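Local coordinates for protein maleylacetoacetate isomerase (Anaeromyxobacter dehalogenans, PDB 4IGJ) that probably isomerises maleylacetoacetate with glutathione as its helper, as a zeta-class member of the glutathione S-transferase superfamily, at residues A[37-40]-A[41-45]; A[137-140]-A[141-145]; A[153-156]-A[157-161]. All blocks are in the same frame, centred on the assembly; numbering follows the deposited sequence.

Contact 1 (A[37-40]-A[41-45]); sequences WRVR and LGLAL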
ATOM      1  N   TRP A  37      12.701  -4.793  -5.617  1.00  9.20           N
ATOM      2  CA  TRP A  37      13.323  -5.762  -4.728  1.00  7.70           C
ATOM      3  C   TRP A  37      12.263  -6.650  -4.058  1.00  8.61           C
ATOM      4  O   TRP A  37      12.462  -7.857  -3.936  1.00  8.93           O
ATOM      5  CB  TRP A  37      14.179  -5.002  -3.707  1.00  9.04           C
ATOM      6  CG  TRP A  37      15.046  -5.786  -2.756  1.00  7.22           C
ATOM      7  CD1 TRP A  37      15.086  -7.142  -2.548  1.00  7.40           C
ATOM      8  CD2 TRP A  37      16.001  -5.217  -1.866  1.00  8.10           C
ATOM      9  NE1 TRP A  37      16.011  -7.437  -1.575  1.00  8.88           N
ATOM     10  CE2 TRP A  37      16.588  -6.267  -1.143  1.00  8.74           C
ATOM     11  CE3 TRP A  37      16.414  -3.907  -1.614  1.00  8.17           C
ATOM     12  CZ2 TRP A  37      17.575  -6.046  -0.177  1.00  9.26           C
ATOM     13  CZ3 TRP A  37      17.374  -3.686  -0.664  1.00  8.82           C
ATOM     14  CH2 TRP A  37      17.956  -4.745   0.045  1.00  9.68           C
ATOM     15  N   ARG A  38      11.140  -6.062  -3.633  1.00  7.86           N
ATOM     16  CA  ARG A  38      10.057  -6.844  -3.032  1.00  8.42           C
ATOM     17  C   ARG A  38       9.620  -7.953  -3.965  1.00  7.90           C
ATOM     18  O   ARG A  38       9.406  -9.092  -3.532  1.00  6.99           O
ATOM     19  CB  ARG A  38       8.842  -5.972  -2.720  1.00  7.43           C
ATOM     20  CG  ARG A  38       9.128  -4.777  -1.812  1.00  6.21           C
ATOM     21  CD  ARG A  38       8.063  -3.736  -2.040  1.00  7.89           C
ATOM     22  NE  ARG A  38       8.246  -2.530  -1.246  1.00  8.78           N
ATOM     23  CZ  ARG A  38       7.497  -1.441  -1.390  1.00  8.90           C
ATOM     24  NH1 ARG A  38       6.542  -1.408  -2.310  1.00  8.00           N
ATOM     25  NH2 ARG A  38       7.722  -0.371  -0.627  1.00  9.63           N
ATOM     26  N   VAL A  39       9.477  -7.619  -5.245  1.00  7.89           N
ATOM     27  CA  VAL A  39       9.050  -8.598  -6.234  1.00  7.72           C
ATOM     28  C   VAL A  39      10.133  -9.651  -6.488  1.00  7.96           C
ATOM     29  O   VAL A  39       9.829 -10.846  -6.575  1.00  8.82           O
ATOM     30  CB  VAL A  39       8.546  -7.925  -7.520  1.00  7.95           C
ATOM     31  CG1 VAL A  39       8.128  -8.969  -8.551  1.00  9.61           C
ATOM     32  CG2 VAL A  39       7.358  -7.013  -7.183  1.00  8.40           C
ATOM     33  N   ARG A  40      11.391  -9.221  -6.546  1.00  8.37           N
ATOM     34  CA  ARG A  40      12.503 -10.162  -6.675  1.00  8.75           C
ATOM     35  C   ARG A  40      12.503 -11.162  -5.524  1.00  8.97           C
ATOM     36  O   ARG A  40      12.797 -12.341  -5.719  1.00 10.41           O
ATOM     37  CB  ARG A  40      13.844  -9.423  -6.733  1.00  9.02           C
ATOM     38  CG  ARG A  40      13.977  -8.517  -7.932  1.00  9.39           C
ATOM     39  CD  ARG A  40      15.435  -8.148  -8.196  1.00 10.73           C
ATOM     40  NE  ARG A  40      16.072  -7.454  -7.076  1.00  9.59           N
ATOM     41  CZ  ARG A  40      16.255  -6.137  -7.002  1.00 10.86           C
ATOM     42  NH1 ARG A  40      15.831  -5.330  -7.973  1.00 11.03           N
ATOM     43  NH2 ARG A  40      16.864  -5.626  -5.938  1.00 10.73           N
ATOM     44  N   LEU A  41      12.172 -10.698  -4.323  1.00  8.38           N
ATOM     45  CA  LEU A  41      12.076 -11.585  -3.172  1.00  8.64           C
ATOM     46  C   LEU A  41      10.934 -12.589  -3.312  1.00  9.39           C
ATOM     47  O   LEU A  41      11.113 -13.775  -3.033  1.00  9.63           O
ATOM     48  CB  LEU A  41      11.944 -10.780  -1.880  1.00  7.64           C
ATOM     49  CG  LEU A  41      13.275 -10.170  -1.440  1.00  7.62           C
ATOM     50  CD1 LEU A  41      13.021  -9.182  -0.315  1.00  8.32           C
ATOM     51  CD2 LEU A  41      14.218 -11.271  -0.991  1.00 10.22           C
ATOM     52  N   GLY A  42       9.772 -12.130  -3.770  1.00  7.78           N
ATOM     53  CA  GLY A  42       8.656 -13.034  -3.971  1.00  9.26           C
ATOM     54  C   GLY A  42       9.004 -14.112  -4.982  1.00 10.70           C
ATOM     55  O   GLY A  42       8.696 -15.282  -4.766  1.00 11.03           O
ATOM     56  N   LEU A  43       9.646 -13.714  -6.079  1.00  9.69           N
ATOM     57  CA  LEU A  43      10.047 -14.660  -7.123  1.00  8.75           C
ATOM     58  C   LEU A  43      11.065 -15.672  -6.593  1.00 12.25           C
ATOM     59  O   LEU A  43      10.939 -16.885  -6.825  1.00 11.29           O
ATOM     60  CB  LEU A  43      10.612 -13.900  -8.315  1.00 11.02           C
ATOM     61  CG  LEU A  43       9.571 -13.058  -9.048  1.00  8.22           C
ATOM     62  CD1 LEU A  43      10.239 -11.980  -9.902  1.00 10.91           C
ATOM     63  CD2 LEU A  43       8.651 -13.935  -9.896  1.00 13.77           C
ATOM     64  N   ALA A  44      12.064 -15.178  -5.868  1.00  9.65           N
ATOM     65  CA  ALA A  44      13.131 -16.030  -5.344  1.00 10.50           C
ATOM     66  C   ALA A  44      12.600 -17.017  -4.306  1.00 11.43           C
ATOM     67  O   ALA A  44      12.966 -18.199  -4.318  1.00 14.24           O
ATOM     68  CB  ALA A  44      14.243 -15.181  -4.748  1.00 10.01           C
ATOM     69  N   LEU A  45      11.723 -16.541  -3.425  1.00 10.20           N
ATOM     70  CA  LEU A  45      11.162 -17.390  -2.375  1.00 11.36           C
ATOM     71  C   LEU A  45      10.263 -18.482  -2.954  1.00 13.49           C
ATOM     72  O   LEU A  45      10.127 -19.554  -2.356  1.00 17.61           O
ATOM     73  CB  LEU A  45      10.402 -16.545  -1.345  1.00 11.79           C
ATOM     74  CG  LEU A  45      11.306 -15.717  -0.422  1.00 10.72           C
ATOM     75  CD1 LEU A  45      10.523 -14.612   0.310  1.00 11.35           C
ATOM     76  CD2 LEU A  45      12.073 -16.593   0.569  1.00 13.49           C
TER
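Trp-37 and Leu-41, one helical turn apart, make the closer of the two apolar side-chain contacts here. CD1 of Leu-41 lies 3.7 Å from CD1 of Trp-37 and approaches the indole obliquely. The Trp-37 ring can run beside Leu-41, the two pointing the same way, because its CG is trans to the backbone N (chi1 -174°). On another flank of the turn Val-39 and Leu-43 repeat the theme, with CG1 of Val-39 at 3.9 Å from CD1 of Leu-43. Four successive i to i+4 hydrogen bonds carry the backbone, among them Leu-43 N to Val-39 O at 2.9 Å. Arg-40 bends at chi3 and lays a guanidinium face over CA of Trp-37; Ser-29, Tyr-30, Trp-31 and Ala-226 accept its hydrogen bonds. Toward the end of the helix the packing thins: CB of Ala-44 lies 3.3 Å from Arg-40 O, which also accepts the Ala-44 N-H, and both Ala-44 and Leu-45 are partly exposed. Arg-38, a glutathione-binding residue, directs NH1 to Ser-93. As part of the beta-alpha-beta unit of the thioredoxin-like domain, helix 34-45 packs Val-39 and Leu-43 on strand 24-29, Leu-41 on helix 221-226 and Trp-37 on helix 185-199.

Contact 2 (A[137-140]-A[141-145]); sequences ALVL and RMLRE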
ATOM      1  N   ALA A 137      11.562   8.674  -4.981  1.00 24.58           N
ATOM      2  CA  ALA A 137      12.498   9.562  -5.668  1.00 22.48           C
ATOM      3  C   ALA A 137      11.942  10.949  -5.984  1.00 18.60           C
ATOM      4  O   ALA A 137      12.613  11.954  -5.744  1.00 18.97           O
ATOM      5  CB  ALA A 137      13.026   8.897  -6.934  1.00 24.55           C
ATOM      6  N   LEU A 138      10.734  11.002  -6.538  1.00 17.78           N
ATOM      7  CA  LEU A 138      10.119  12.279  -6.896  1.00 15.94           C
ATOM      8  C   LEU A 138       9.866  13.147  -5.659  1.00 19.78           C
ATOM      9  O   LEU A 138      10.102  14.360  -5.679  1.00 20.92           O
ATOM     10  CB  LEU A 138       8.825  12.053  -7.681  1.00 20.25           C
ATOM     11  CG  LEU A 138       8.090  13.301  -8.175  1.00 24.97           C
ATOM     12  CD1 LEU A 138       8.972  14.122  -9.110  1.00 21.99           C
ATOM     13  CD2 LEU A 138       6.794  12.919  -8.863  1.00 23.55           C
ATOM     14  N   VAL A 139       9.395  12.525  -4.583  1.00 16.00           N
ATOM     15  CA  VAL A 139       9.144  13.227  -3.333  1.00 14.19           C
ATOM     16  C   VAL A 139      10.426  13.865  -2.819  1.00 17.87           C
ATOM     17  O   VAL A 139      10.460  15.058  -2.520  1.00 16.03           O
ATOM     18  CB  VAL A 139       8.577  12.270  -2.271  1.00 13.07           C
ATOM     19  CG1 VAL A 139       8.657  12.887  -0.884  1.00 16.11           C
ATOM     20  CG2 VAL A 139       7.146  11.912  -2.607  1.00 17.84           C
ATOM     21  N   LEU A 140      11.482  13.068  -2.729  1.00 16.00           N
ATOM     22  CA  LEU A 140      12.760  13.565  -2.247  1.00 15.72           C
ATOM     23  C   LEU A 140      13.291  14.699  -3.120  1.00 18.83           C
ATOM     24  O   LEU A 140      13.813  15.688  -2.601  1.00 19.10           O
ATOM     25  CB  LEU A 140      13.780  12.430  -2.162  1.00 17.57           C
ATOM     26  CG  LEU A 140      13.428  11.282  -1.219  1.00 16.28           C
ATOM     27  CD1 LEU A 140      14.587  10.298  -1.158  1.00 21.32           C
ATOM     28  CD2 LEU A 140      13.054  11.795   0.175  1.00 19.62           C
ATOM     29  N   ARG A 141      13.144  14.561  -4.436  1.00 16.92           N
ATOM     30  CA  ARG A 141      13.642  15.577  -5.359  1.00 22.42           C
ATOM     31  C   ARG A 141      12.942  16.909  -5.143  1.00 23.36           C
ATOM     32  O   ARG A 141      13.593  17.953  -5.075  1.00 22.03           O
ATOM     33  CB  ARG A 141      13.496  15.134  -6.817  1.00 26.96           C
ATOM     34  CG  ARG A 141      13.806  16.259  -7.806  1.00 28.76           C
ATOM     35  CD  ARG A 141      14.143  15.752  -9.205  1.00 30.42           C
ATOM     36  NE  ARG A 141      13.114  14.869  -9.744  1.00 40.39           N
ATOM     37  CZ  ARG A 141      13.326  13.600 -10.075  1.00 44.92           C
ATOM     38  NH1 ARG A 141      14.531  13.070  -9.927  1.00 46.30           N
ATOM     39  NH2 ARG A 141      12.337  12.859 -10.561  1.00 50.67           N
ATOM     40  N   MET A 142      11.618  16.874  -5.022  1.00 18.20           N
ATOM     41  CA  MET A 142      10.853  18.105  -4.853  1.00 18.35           C
ATOM     42  C   MET A 142      11.150  18.766  -3.510  1.00 25.42           C
ATOM     43  O   MET A 142      11.149  19.991  -3.399  1.00 25.53           O
ATOM     44  CB  MET A 142       9.358  17.851  -5.047  1.00 21.34           C
ATOM     45  CG  MET A 142       8.938  17.858  -6.505  1.00 29.25           C
ATOM     46  SD  MET A 142       7.328  17.110  -6.778  1.00 34.45           S
ATOM     47  CE  MET A 142       6.242  18.369  -6.109  1.00 29.41           C
ATOM     48  N   LEU A 143      11.436  17.954  -2.498  1.00 18.89           N
ATOM     49  CA  LEU A 143      11.832  18.476  -1.195  1.00 17.69           C
ATOM     50  C   LEU A 143      13.158  19.235  -1.258  1.00 21.50           C
ATOM     51  O   LEU A 143      13.252  20.360  -0.769  1.00 25.11           O
ATOM     52  CB  LEU A 143      11.937  17.346  -0.170  1.00 15.12           C
ATOM     53  CG  LEU A 143      10.615  16.690   0.220  1.00 14.43           C
ATOM     54  CD1 LEU A 143      10.888  15.458   1.049  1.00 14.41           C
ATOM     55  CD2 LEU A 143       9.715  17.657   0.976  1.00 16.03           C
ATOM     56  N   ARG A 144      14.182  18.627  -1.847  1.00 24.39           N
ATOM     57  CA  ARG A 144      15.492  19.273  -1.872  1.00 21.14           C
ATOM     58  C   ARG A 144      15.563  20.381  -2.922  1.00 30.64           C
ATOM     59  O   ARG A 144      16.452  21.231  -2.869  1.00 33.33           O
ATOM     60  CB  ARG A 144      16.628  18.260  -2.040  1.00 26.97           C
ATOM     61  CG  ARG A 144      16.702  17.612  -3.399  1.00 29.18           C
ATOM     62  CD  ARG A 144      17.869  16.638  -3.475  1.00 26.46           C
ATOM     63  NE  ARG A 144      17.854  15.900  -4.734  1.00 25.16           N
ATOM     64  CZ  ARG A 144      17.289  14.709  -4.899  1.00 27.63           C
ATOM     65  NH1 ARG A 144      17.323  14.122  -6.090  1.00 32.96           N
ATOM     66  NH2 ARG A 144      16.691  14.102  -3.879  1.00 21.65           N
ATOM     67  N   GLU A 145      14.625  20.377  -3.866  1.00 24.74           N
ATOM     68  CA  GLU A 145      14.512  21.488  -4.811  1.00 26.68           C
ATOM     69  C   GLU A 145      14.014  22.755  -4.111  1.00 36.27           C
ATOM     70  O   GLU A 145      14.480  23.857  -4.409  1.00 37.36           O
ATOM     71  CB  GLU A 145      13.607  21.127  -5.993  1.00 31.08           C
ATOM     72  CG  GLU A 145      14.305  20.336  -7.093  1.00 36.28           C
ATOM     73  CD  GLU A 145      13.360  19.933  -8.209  1.00 37.99           C
ATOM     74  OE1 GLU A 145      12.176  20.328  -8.146  1.00 50.30           O
ATOM     75  OE2 GLU A 145      13.796  19.223  -9.142  1.00 48.31           O
TER
HETATM   76  O   HOH W   1      15.315  11.915  -5.762  1.00 33.17           O
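Ala-137 meets the next turn through its carbonyl, which takes the N-H of Arg-141 at 3.0 Å between Ala-137 O and Arg-141 N. The same oxygen also accepts from a water, which in turn accepts from NH1 of Arg-144, so a single carbonyl links backbone and guanidinium. Leu-138 comes next, and its side chain slants across those of both Arg-141 and Met-142. Its CD1 stands 3.9 Å from NH2 of Arg-141, while its CG lies 4.1 Å from SD of Met-142, an apolar touch. Val-139 keeps company with Leu-143: the two branches run alongside each other, CG1 of Val-139 to CD1 of Leu-143 at 3.9 Å, and CG of Leu-143 also presses on Val-139 O. Leu-140 closes the segment. Arg-144 swings back over it because its CG sits between the backbone N and the carbonyl carbon (chi1 70°), which leaves NH2 3.8 Å from CB of Leu-140. The extended chain then delivers that same NH2 to a salt bridge with Asp-151, while CA of Arg-141 lies under one guanidinium face, toward its rim. In the fold, helix 137-146 rests Leu-140 on Asp-151 and Leu-143 on Trp-150 of helix 150-171, and across the dimer interface Leu-138 and Met-142 pack on Arg-161 and Phe-157 of the second subunit.

Contact 3 (A[153-156]-A[157-161]); sequences EWAR and FFIAR
Helix 150-171, a long element of the helical C-terminal domain of the glutathione S-transferase fold, brings Trp-154 and Phe-158 together one turn apart. CE2 of Phe-158 sits over the centre of the indole face, 3.3 Å from CE2 of Trp-154. Their planes stand 53° apart, an oblique pairing in which CE2 over the ring centre and CD2 beside it, toward NE1, bear on the indole. The torsions explain the meeting: Trp-154 CG is trans to the backbone N (chi1 171°) and carries the indole outward beside the helix, whereas Phe-158 CG lies beside its own N (chi1 -79°) and folds back toward the preceding turn. CD2 of Phe-158 also comes within 3.4 Å of Trp-154 O, the carbonyl that accepts the Phe-158 N-H. Phe-157 extends the aromatic group, placing its CD2 over the middle of a Phe-158 face at 3.7 Å above the plane, while CD2 of Phe-158 lies in plane at the Phe-157 ring edge. Phe-158 is met at its own edge too, where CE3 of Trp-154 lies in plane. NE1 of Trp-154 makes a weak hydrogen bond to Met-134 O.

Elsewhere on the turn the touching is aliphatic or polar. Ile-159 brings CG1 to 3.1 Å from Ala-155 O, and its CD1 is 4.4 Å from CB of Ala-155. Arg-156 gives NH1 to Phe-200 O. The segment ends at Arg-161, a glutathione-binding residue.

Around this turn Trp-154 meets helix 137-146 and, edge-to-face, Trp-150. Ile-159 packs on Gln-193 and Ala-197 of helix 185-199, and Trp-154 and Phe-158 reach Met-142 and Val-139 of the second subunit's helix 137-146.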
ATOM      1  N   GLU A 153      16.656  14.513   5.841  1.00 17.05           N
ATOM      2  CA  GLU A 153      16.098  14.641   7.182  1.00 17.89           C
ATOM      3  C   GLU A 153      14.664  14.115   7.192  1.00 13.20           C
ATOM      4  O   GLU A 153      14.267  13.387   8.094  1.00 13.73           O
ATOM      5  CB  GLU A 153      16.148  16.108   7.642  1.00 21.46           C
ATOM      6  CG  GLU A 153      15.730  16.337   9.091  1.00 32.51           C
ATOM      7  CD  GLU A 153      15.908  17.780   9.541  1.00 39.19           C
ATOM      8  OE1 GLU A 153      16.710  18.513   8.921  1.00 44.83           O
ATOM      9  OE2 GLU A 153      15.236  18.182  10.513  1.00 42.12           O
ATOM     10  N   TRP A 154      13.914  14.487   6.158  1.00 14.74           N
ATOM     11  CA  TRP A 154      12.538  14.046   5.959  1.00 12.14           C
ATOM     12  C   TRP A 154      12.462  12.536   5.841  1.00 12.92           C
ATOM     13  O   TRP A 154      11.639  11.903   6.498  1.00 11.85           O
ATOM     14  CB  TRP A 154      12.001  14.715   4.692  1.00 13.07           C
ATOM     15  CG  TRP A 154      10.671  14.252   4.164  1.00 12.84           C
ATOM     16  CD1 TRP A 154      10.408  13.102   3.455  1.00 13.61           C
ATOM     17  CD2 TRP A 154       9.440  14.980   4.216  1.00 11.07           C
ATOM     18  NE1 TRP A 154       9.078  13.066   3.101  1.00 13.10           N
ATOM     19  CE2 TRP A 154       8.465  14.208   3.558  1.00 14.60           C
ATOM     20  CE3 TRP A 154       9.067  16.210   4.771  1.00 13.52           C
ATOM     21  CZ2 TRP A 154       7.139  14.626   3.438  1.00 14.00           C
ATOM     22  CZ3 TRP A 154       7.748  16.618   4.661  1.00 16.96           C
ATOM     23  CH2 TRP A 154       6.800  15.829   4.001  1.00 13.90           C
ATOM     24  N   ALA A 155      13.323  11.965   5.003  1.00 12.35           N
ATOM     25  CA  ALA A 155      13.349  10.520   4.831  1.00 11.48           C
ATOM     26  C   ALA A 155      13.638   9.828   6.161  1.00 11.90           C
ATOM     27  O   ALA A 155      12.982   8.849   6.508  1.00 12.15           O
ATOM     28  CB  ALA A 155      14.370  10.120   3.777  1.00 13.24           C
ATOM     29  N   ARG A 156      14.622  10.319   6.909  1.00 12.34           N
ATOM     30  CA  ARG A 156      14.919   9.724   8.206  1.00 13.27           C
ATOM     31  C   ARG A 156      13.737   9.824   9.164  1.00 11.97           C
ATOM     32  O   ARG A 156      13.462   8.892   9.912  1.00 13.92           O
ATOM     33  CB  ARG A 156      16.168  10.354   8.828  1.00 15.32           C
ATOM     34  CG  ARG A 156      17.475   9.845   8.249  1.00 12.86           C
ATOM     35  CD  ARG A 156      18.690  10.416   9.019  1.00 12.76           C
ATOM     36  NE  ARG A 156      18.833  11.858   8.865  1.00 14.59           N
ATOM     37  CZ  ARG A 156      19.497  12.437   7.872  1.00 12.50           C
ATOM     38  NH1 ARG A 156      20.084  11.700   6.937  1.00 14.15           N
ATOM     39  NH2 ARG A 156      19.576  13.759   7.811  1.00 18.31           N
ATOM     40  N   PHE A 157      13.021  10.944   9.125  1.00 12.66           N
ATOM     41  CA  PHE A 157      11.881  11.118  10.012  1.00 15.53           C
ATOM     42  C   PHE A 157      10.781  10.102   9.712  1.00 14.73           C
ATOM     43  O   PHE A 157      10.267   9.443  10.616  1.00 14.79           O
ATOM     44  CB  PHE A 157      11.316  12.536   9.909  1.00 16.18           C
ATOM     45  CG  PHE A 157      10.061  12.736  10.709  1.00 14.91           C
ATOM     46  CD1 PHE A 157      10.123  13.018  12.066  1.00 17.16           C
ATOM     47  CD2 PHE A 157       8.813  12.618  10.109  1.00 14.95           C
ATOM     48  CE1 PHE A 157       8.965  13.191  12.805  1.00 22.11           C
ATOM     49  CE2 PHE A 157       7.647  12.793  10.846  1.00 19.48           C
ATOM     50  CZ  PHE A 157       7.727  13.078  12.193  1.00 22.14           C
ATOM     51  N   PHE A 158      10.413   9.996   8.440  1.00 12.94           N
ATOM     52  CA  PHE A 158       9.294   9.137   8.068  1.00 13.61           C
ATOM     53  C   PHE A 158       9.647   7.657   8.092  1.00 14.41           C
ATOM     54  O   PHE A 158       8.817   6.821   8.449  1.00 14.94           O
ATOM     55  CB  PHE A 158       8.700   9.565   6.725  1.00 14.43           C
ATOM     56  CG  PHE A 158       7.800  10.762   6.831  1.00 13.20           C
ATOM     57  CD1 PHE A 158       6.529  10.634   7.381  1.00 15.06           C
ATOM     58  CD2 PHE A 158       8.217  12.009   6.399  1.00 14.96           C
ATOM     59  CE1 PHE A 158       5.701  11.730   7.500  1.00 15.23           C
ATOM     60  CE2 PHE A 158       7.389  13.112   6.511  1.00 18.73           C
ATOM     61  CZ  PHE A 158       6.129  12.969   7.065  1.00 17.38           C
ATOM     62  N   ILE A 159      10.880   7.321   7.734  1.00 12.77           N
ATOM     63  CA  ILE A 159      11.316   5.938   7.860  1.00 11.11           C
ATOM     64  C   ILE A 159      11.352   5.487   9.326  1.00 15.21           C
ATOM     65  O   ILE A 159      10.871   4.400   9.649  1.00 15.92           O
ATOM     66  CB  ILE A 159      12.674   5.717   7.169  1.00 11.01           C
ATOM     67  CG1 ILE A 159      12.527   5.924   5.653  1.00 12.24           C
ATOM     68  CG2 ILE A 159      13.231   4.337   7.493  1.00 13.58           C
ATOM     69  CD1 ILE A 159      13.847   5.906   4.889  1.00 13.55           C
ATOM     70  N   ALA A 160      11.898   6.327  10.207  1.00 13.57           N
ATOM     71  CA  ALA A 160      11.957   6.015  11.635  1.00 15.23           C
ATOM     72  C   ALA A 160      10.550   5.810  12.183  1.00 15.23           C
ATOM     73  O   ALA A 160      10.294   4.863  12.933  1.00 19.23           O
ATOM     74  CB  ALA A 160      12.677   7.126  12.405  1.00 16.06           C
ATOM     75  N   ARG A 161       9.648   6.714  11.808  1.00 17.56           N
ATOM     76  CA  ARG A 161       8.246   6.619  12.200  1.00 23.45           C
ATOM     77  C   ARG A 161       7.648   5.276  11.785  1.00 20.91           C
ATOM     78  O   ARG A 161       6.988   4.599  12.586  1.00 23.90           O
ATOM     79  CB  ARG A 161       7.457   7.766  11.568  1.00 25.47           C
ATOM     80  CG  ARG A 161       5.968   7.695  11.806  1.00 33.01           C
ATOM     81  CD  ARG A 161       5.307   9.030  11.525  1.00 31.96           C
ATOM     82  NE  ARG A 161       3.991   9.100  12.145  1.00 40.29           N
ATOM     83  CZ  ARG A 161       3.765   9.654  13.329  1.00 43.15           C
ATOM     84  NH1 ARG A 161       4.765  10.199  14.010  1.00 40.45           N
ATOM     85  NH2 ARG A 161       2.539   9.673  13.829  1.00 50.75           N
TER

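In the fold
All three contacts are local, each between successive turns of one helix, yet they serve different parts of the fold. Contact 1 lies in the N-terminal domain, its centre about 27 Å from that of contact 2 and about 25 Å from that of contact 3, touching neither. Contacts 2 and 3 are neighbours, with centres about 14 Å apart, on successive helices that meet where Leu-143 CD1 lies 3.3 Å from Trp-154 CG. Both also line the subunit interface. Glutathione-binding residues occur in both domains, Arg-38 in contact 1 and Arg-161 in contact 3, consistent with a site between them. In contact 2, Ala-137 is about 7 Å, side chain to side chain, from glutathione-binding Gln-132.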